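Local structure of aminotransferase, class I (Staphylococcus aureus, 2O1B) at residues K209-D214 / S238-D243; Q351-L356 / V364-P369. The protein probably transfers amino groups between amino acids and 2-oxo acids as a class I, pyridoxal phosphate-dependent aminotransferase of the aspartate aminotransferase kind. All coordinates share one frame; numbering follows the deposited sequence.

Contact 1: residues K209-D214 / S238-D243; sequences KFKGTD and SENGKD
Lys211 reaches across to Asn240 with its last two methylenes, CD and CE, rather than with its ammonium group. The nearest pair is Lys211 CE and Asn240 ND2 at 3.7 Å, and Lys211 CD lies 4.1 Å from Asn240 CB, so the methylenes run slantwise past the amide, with CE well out of the amide plane on one side. The torsions account for this. Lys211 CG stands opposite its own backbone N (chi1 169°), which carries the chain outward, and bends at its last two torsions then turn NZ aside. Asn240 presents its amide from a positive-phi position (phi 74°), the third residue of a type II turn closed by Gly241 N to Ser238 O at 3.0 Å. Lys211 is the second residue of another type II turn, from Phe210 to Thr213, just where helix 200-210 ends. Asp243 approaches more loosely, its OD2 4.4 Å from Lys211 CD. Behind this surface, Ser238 OG is hydrogen-bonded to Asp204 and Asn240 also touches Ile207, both on helix 200-210. Lys211 NZ and Asp243 OD2 are 6.7 Å apart, too far for a salt bridge, and Lys211 also meets a crystal neighbour that may influence its pose. With 101 Å² buried in all, the chemistry implies a shallow, mainly van der Waals touch, with at most a diffuse attraction between the opposite charges.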
loop_
_atom_site.group_PDB
_atom_site.type_symbol
_atom_site.label_atom_id
_atom_site.label_comp_id
_atom_site.label_asym_id
_atom_site.label_seq_id
_atom_site.Cartn_x
_atom_site.Cartn_y
_atom_site.Cartn_z
ATOM N N LYS A 209 26.026 6.777 -19.709
ATOM C CA LYS A 209 26.655 5.517 -19.316
ATOM C C LYS A 209 25.732 4.307 -19.544
ATOM O O LYS A 209 26.210 3.235 -19.926
ATOM C CB LYS A 209 27.130 5.585 -17.860
ATOM C CG LYS A 209 27.881 4.343 -17.348
ATOM C CD LYS A 209 29.335 4.307 -17.806
ATOM C CE LYS A 209 30.036 3.076 -17.273
ATOM N NZ LYS A 209 30.144 2.008 -18.293
ATOM N N PHE A 210 24.422 4.488 -19.326
ATOM C CA PHE A 210 23.478 3.357 -19.358
ATOM C C PHE A 210 22.428 3.359 -20.476
ATOM O O PHE A 210 21.609 2.435 -20.557
ATOM C CB PHE A 210 22.814 3.145 -17.977
ATOM C CG PHE A 210 23.803 2.913 -16.872
ATOM C CD1 PHE A 210 24.510 1.722 -16.797
ATOM C CD2 PHE A 210 24.068 3.909 -15.937
ATOM C CE1 PHE A 210 25.441 1.509 -15.801
ATOM C CE2 PHE A 210 25.007 3.705 -14.939
ATOM C CZ PHE A 210 25.689 2.507 -14.866
ATOM N N LYS A 211 22.434 4.374 -21.334
ATOM C CA LYS A 211 21.511 4.380 -22.471
ATOM C C LYS A 211 21.938 3.273 -23.441
ATOM O O LYS A 211 23.127 3.103 -23.713
ATOM C CB LYS A 211 21.443 5.760 -23.151
ATOM C CG LYS A 211 20.709 5.787 -24.502
ATOM C CD LYS A 211 20.400 7.212 -25.007
ATOM C CE LYS A 211 21.640 8.098 -25.114
ATOM N NZ LYS A 211 22.659 7.599 -26.082
ATOM N N GLY A 212 20.964 2.498 -23.916
ATOM C CA GLY A 212 21.252 1.371 -24.804
ATOM C C GLY A 212 21.779 0.130 -24.099
ATOM O O GLY A 212 22.220 -0.817 -24.750
ATOM N N THR A 213 21.758 0.141 -22.765
ATOM C CA THR A 213 22.026 -1.068 -21.986
ATOM C C THR A 213 20.675 -1.486 -21.420
ATOM O O THR A 213 19.695 -0.775 -21.612
ATOM C CB THR A 213 23.042 -0.821 -20.841
ATOM O OG1 THR A 213 22.524 0.154 -19.927
ATOM C CG2 THR A 213 24.385 -0.343 -21.391
ATOM N N ASP A 214 20.598 -2.626 -20.744
ATOM C CA ASP A 214 19.345 -2.957 -20.056
ATOM C C ASP A 214 19.299 -2.464 -18.605
ATOM O O ASP A 214 18.450 -2.901 -17.832
ATOM C CB ASP A 214 18.935 -4.438 -20.198
ATOM C CG ASP A 214 20.106 -5.414 -20.064
ATOM O OD1 ASP A 214 21.278 -4.981 -19.935
ATOM O OD2 ASP A 214 19.840 -6.640 -20.107
ATOM N N SER A 238 17.247 16.139 -18.124
ATOM C CA SER A 238 18.432 15.835 -18.924
ATOM C C SER A 238 17.988 15.142 -20.207
ATOM O O SER A 238 17.099 14.304 -20.172
ATOM C CB SER A 238 19.397 14.940 -18.143
ATOM O OG SER A 238 20.113 15.676 -17.164
ATOM N N GLU A 239 18.589 15.502 -21.338
ATOM C CA GLU A 239 18.240 14.885 -22.616
ATOM C C GLU A 239 18.314 13.362 -22.509
ATOM O O GLU A 239 19.272 12.828 -21.953
ATOM C CB GLU A 239 19.158 15.397 -23.733
ATOM C CG GLU A 239 18.556 15.238 -25.125
ATOM C CD GLU A 239 19.550 15.481 -26.250
ATOM O OE1 GLU A 239 20.460 16.327 -26.092
ATOM O OE2 GLU A 239 19.407 14.827 -27.308
ATOM N N ASN A 240 17.282 12.680 -23.012
ATOM C CA ASN A 240 17.204 11.204 -22.995
ATOM C C ASN A 240 16.909 10.575 -21.617
ATOM O O ASN A 240 16.920 9.348 -21.484
ATOM C CB ASN A 240 18.471 10.546 -23.600
ATOM C CG ASN A 240 18.814 11.065 -24.989
ATOM O OD1 ASN A 240 17.955 11.139 -25.867
ATOM N ND2 ASN A 240 20.085 11.410 -25.200
ATOM N N GLY A 241 16.635 11.408 -20.607
ATOM C CA GLY A 241 16.338 10.932 -19.249
ATOM C C GLY A 241 15.259 9.861 -19.176
ATOM O O GLY A 241 15.433 8.828 -18.516
ATOM N N LYS A 242 14.144 10.105 -19.863
ATOM C CA LYS A 242 13.009 9.186 -19.858
ATOM C C LYS A 242 13.305 7.851 -20.537
ATOM O O LYS A 242 12.560 6.888 -20.355
ATOM C CB LYS A 242 11.775 9.840 -20.489
ATOM C CG LYS A 242 11.240 11.031 -19.702
ATOM C CD LYS A 242 9.837 11.451 -20.151
ATOM C CE LYS A 242 9.792 11.836 -21.621
ATOM N NZ LYS A 242 8.399 12.200 -22.027
ATOM N N ASP A 243 14.381 7.789 -21.315
ATOM C CA ASP A 243 14.776 6.550 -21.985
ATOM C C ASP A 243 15.368 5.540 -21.021
ATOM O O ASP A 243 15.363 4.338 -21.286
ATOM C CB ASP A 243 15.816 6.832 -23.062
ATOM C CG ASP A 243 15.255 7.580 -24.253
ATOM O OD1 ASP A 243 14.065 7.964 -24.256
ATOM O OD2 ASP A 243 16.034 7.789 -25.198
#

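Contact 2: residues Q351-L356 / V364-P369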
loop_
_atom_site.group_PDB
_atom_site.type_symbol
_atom_site.label_atom_id
_atom_site.label_comp_id
_atom_site.label_asym_id
_atom_site.label_seq_id
_atom_site.Cartn_x
_atom_site.Cartn_y
_atom_site.Cartn_z
ATOM N N GLN A 351 28.139 3.803 18.591
ATOM C CA GLN A 351 28.724 4.221 19.863
ATOM C C GLN A 351 28.510 5.710 20.109
ATOM O O GLN A 351 28.199 6.117 21.225
ATOM C CB GLN A 351 30.215 3.884 19.911
ATOM C CG GLN A 351 30.500 2.411 20.149
ATOM C CD GLN A 351 31.928 2.026 19.850
ATOM O OE1 GLN A 351 32.646 2.737 19.143
ATOM N NE2 GLN A 351 32.357 0.884 20.391
ATOM N N PHE A 352 28.670 6.517 19.066
ATOM C CA PHE A 352 28.423 7.953 19.174
ATOM C C PHE A 352 26.938 8.247 19.348
ATOM O O PHE A 352 26.574 9.158 20.083
ATOM C CB PHE A 352 29.000 8.704 17.967
ATOM C CG PHE A 352 29.181 10.194 18.190
ATOM C CD1 PHE A 352 28.782 11.105 17.216
ATOM C CD2 PHE A 352 29.756 10.686 19.372
ATOM C CE1 PHE A 352 28.951 12.475 17.403
ATOM C CE2 PHE A 352 29.930 12.058 19.571
ATOM C CZ PHE A 352 29.522 12.957 18.575
ATOM N N GLU A 353 26.083 7.464 18.688
ATOM C CA GLU A 353 24.631 7.594 18.862
ATOM C C GLU A 353 24.247 7.351 20.321
ATOM O O GLU A 353 23.518 8.147 20.915
ATOM C CB GLU A 353 23.865 6.631 17.951
ATOM C CG GLU A 353 22.342 6.692 18.136
ATOM C CD GLU A 353 21.629 5.371 17.846
ATOM O OE1 GLU A 353 22.299 4.366 17.493
ATOM O OE2 GLU A 353 20.380 5.343 17.983
ATOM N N GLN A 354 24.750 6.258 20.891
ATOM C CA GLN A 354 24.479 5.932 22.285
ATOM C C GLN A 354 25.060 6.975 23.250
ATOM O O GLN A 354 24.379 7.387 24.192
ATOM C CB GLN A 354 24.944 4.509 22.617
ATOM C CG GLN A 354 24.161 3.846 23.754
ATOM C CD GLN A 354 22.670 3.603 23.440
ATOM O OE1 GLN A 354 22.234 3.628 22.277
ATOM N NE2 GLN A 354 21.890 3.362 24.487
ATOM N N PHE A 355 26.293 7.419 22.996
ATOM C CA PHE A 355 26.899 8.530 23.742
ATOM C C PHE A 355 26.004 9.775 23.790
ATOM O O PHE A 355 25.717 10.295 24.870
ATOM C CB PHE A 355 28.264 8.888 23.141
ATOM C CG PHE A 355 28.967 10.034 23.834
ATOM C CD1 PHE A 355 29.700 9.821 24.998
ATOM C CD2 PHE A 355 28.918 11.320 23.306
ATOM C CE1 PHE A 355 30.366 10.873 25.634
ATOM C CE2 PHE A 355 29.577 12.377 23.934
ATOM C CZ PHE A 355 30.302 12.149 25.103
ATOM N N LEU A 356 25.560 10.239 22.623
ATOM C CA LEU A 356 24.745 11.454 22.533
ATOM C C LEU A 356 23.393 11.353 23.262
ATOM O O LEU A 356 22.963 12.308 23.920
ATOM C CB LEU A 356 24.553 11.874 21.069
ATOM C CG LEU A 356 25.763 12.422 20.296
ATOM C CD1 LEU A 356 25.436 12.605 18.819
ATOM C CD2 LEU A 356 26.221 13.736 20.885
ATOM N N VAL A 364 20.234 10.972 17.493
ATOM C CA VAL A 364 20.643 11.163 16.110
ATOM C C VAL A 364 20.453 9.861 15.367
ATOM O O VAL A 364 20.229 8.812 15.980
ATOM C CB VAL A 364 22.126 11.648 15.968
ATOM C CG1 VAL A 364 22.328 13.007 16.639
ATOM C CG2 VAL A 364 23.118 10.598 16.494
ATOM N N ALA A 365 20.549 9.933 14.049
ATOM C CA ALA A 365 20.555 8.742 13.236
ATOM C C ALA A 365 21.996 8.321 12.962
ATOM O O ALA A 365 22.761 9.074 12.359
ATOM C CB ALA A 365 19.802 8.978 11.940
ATOM N N PRO A 366 22.365 7.111 13.405
ATOM C CA PRO A 366 23.684 6.572 13.125
ATOM C C PRO A 366 23.868 6.346 11.629
ATOM O O PRO A 366 22.931 5.952 10.939
ATOM C CB PRO A 366 23.685 5.230 13.872
ATOM C CG PRO A 366 22.248 4.860 14.009
ATOM C CD PRO A 366 21.550 6.177 14.208
ATOM N N GLY A 367 25.075 6.584 11.140
ATOM C CA GLY A 367 25.371 6.379 9.734
ATOM C C GLY A 367 25.296 4.936 9.276
ATOM O O GLY A 367 25.128 4.680 8.082
ATOM N N LYS A 368 25.418 3.992 10.210
ATOM C CA LYS A 368 25.583 2.570 9.845
ATOM C C LYS A 368 24.506 2.007 8.903
ATOM O O LYS A 368 24.849 1.491 7.845
ATOM C CB LYS A 368 25.769 1.661 11.067
ATOM C CG LYS A 368 25.886 0.171 10.701
ATOM C CD LYS A 368 26.661 -0.618 11.744
ATOM C CE LYS A 368 26.603 -2.123 11.489
ATOM N NZ LYS A 368 26.991 -2.467 10.092
ATOM N N PRO A 369 23.212 2.096 9.287
ATOM C CA PRO A 369 22.148 1.609 8.409
ATOM C C PRO A 369 22.106 2.254 7.017
ATOM O O PRO A 369 21.468 1.717 6.123
ATOM C CB PRO A 369 20.862 1.940 9.185
ATOM C CG PRO A 369 21.251 2.943 10.187
ATOM C CD PRO A 369 22.662 2.628 10.547
HETATM O O HOH W 1 21.872 9.925 19.718
HETATM O O HOH W 2 18.464 6.634 16.460
#
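Leu356 and Val364 form the close-packed end of this contact: Leu356 CD1 sits 3.8 Å from both Val364 CG1 and Val364 CG2, and the two side chains cross at about a right angle. The same CD1 lies over one face of the Phe352 ring, offset toward its rim, so a single methyl fills the angle between ring and valine. Val364 and Phe352 also rest on Val378 of strand 377-381, which places this apolar cluster between helix and sheet. The other end is polar and watery. Glu353, with CG opposite its backbone N (chi1 178°) and extended beyond, passes obliquely by the CG and CD side of the Pro366 ring; Glu353 OE1 stands 3.5 Å from Pro366 CG, and Glu353 CD 3.7 Å from Pro366 CD. Here two waters do the joining. One donates to Glu353 O at 2.7 Å and accepts from Val364 N at 3.0 Å; the other donates both to Glu353 OE2 and to Val364 O. The carboxylate is thus held at one oxygen through water, while the other oxygen lies against proline carbons. Helix 349-360 connects strand 338-342 to strand 365-366, which run parallel with the antiparallel strand 377-381 between them. That is a split beta-alpha-beta crossover, consistent with the small C-terminal domain of class I aminotransferases.

How the contacts relate
Contacts 1 and 2 follow one another along the chain and do not touch: their centres are 38 Å apart and their nearest atoms about 21 Å. They lie on opposite sides of the chain's centre, about 22 and 20 Å from it respectively. Contact 1 lies beside the seven-stranded sheet, its segments leading into strands 216-220 and 245-250; those strands end at Asp220 and Ser250 of the pyridoxal phosphate pocket, so the contact lies at the far end of both strands from the cofactor. Contact 2 packs a helix against the four-stranded C-terminal sheet. No pocket residue, Lys253 included, falls within the four segments; contact 1 is a surface touch and contact 2 buried packing.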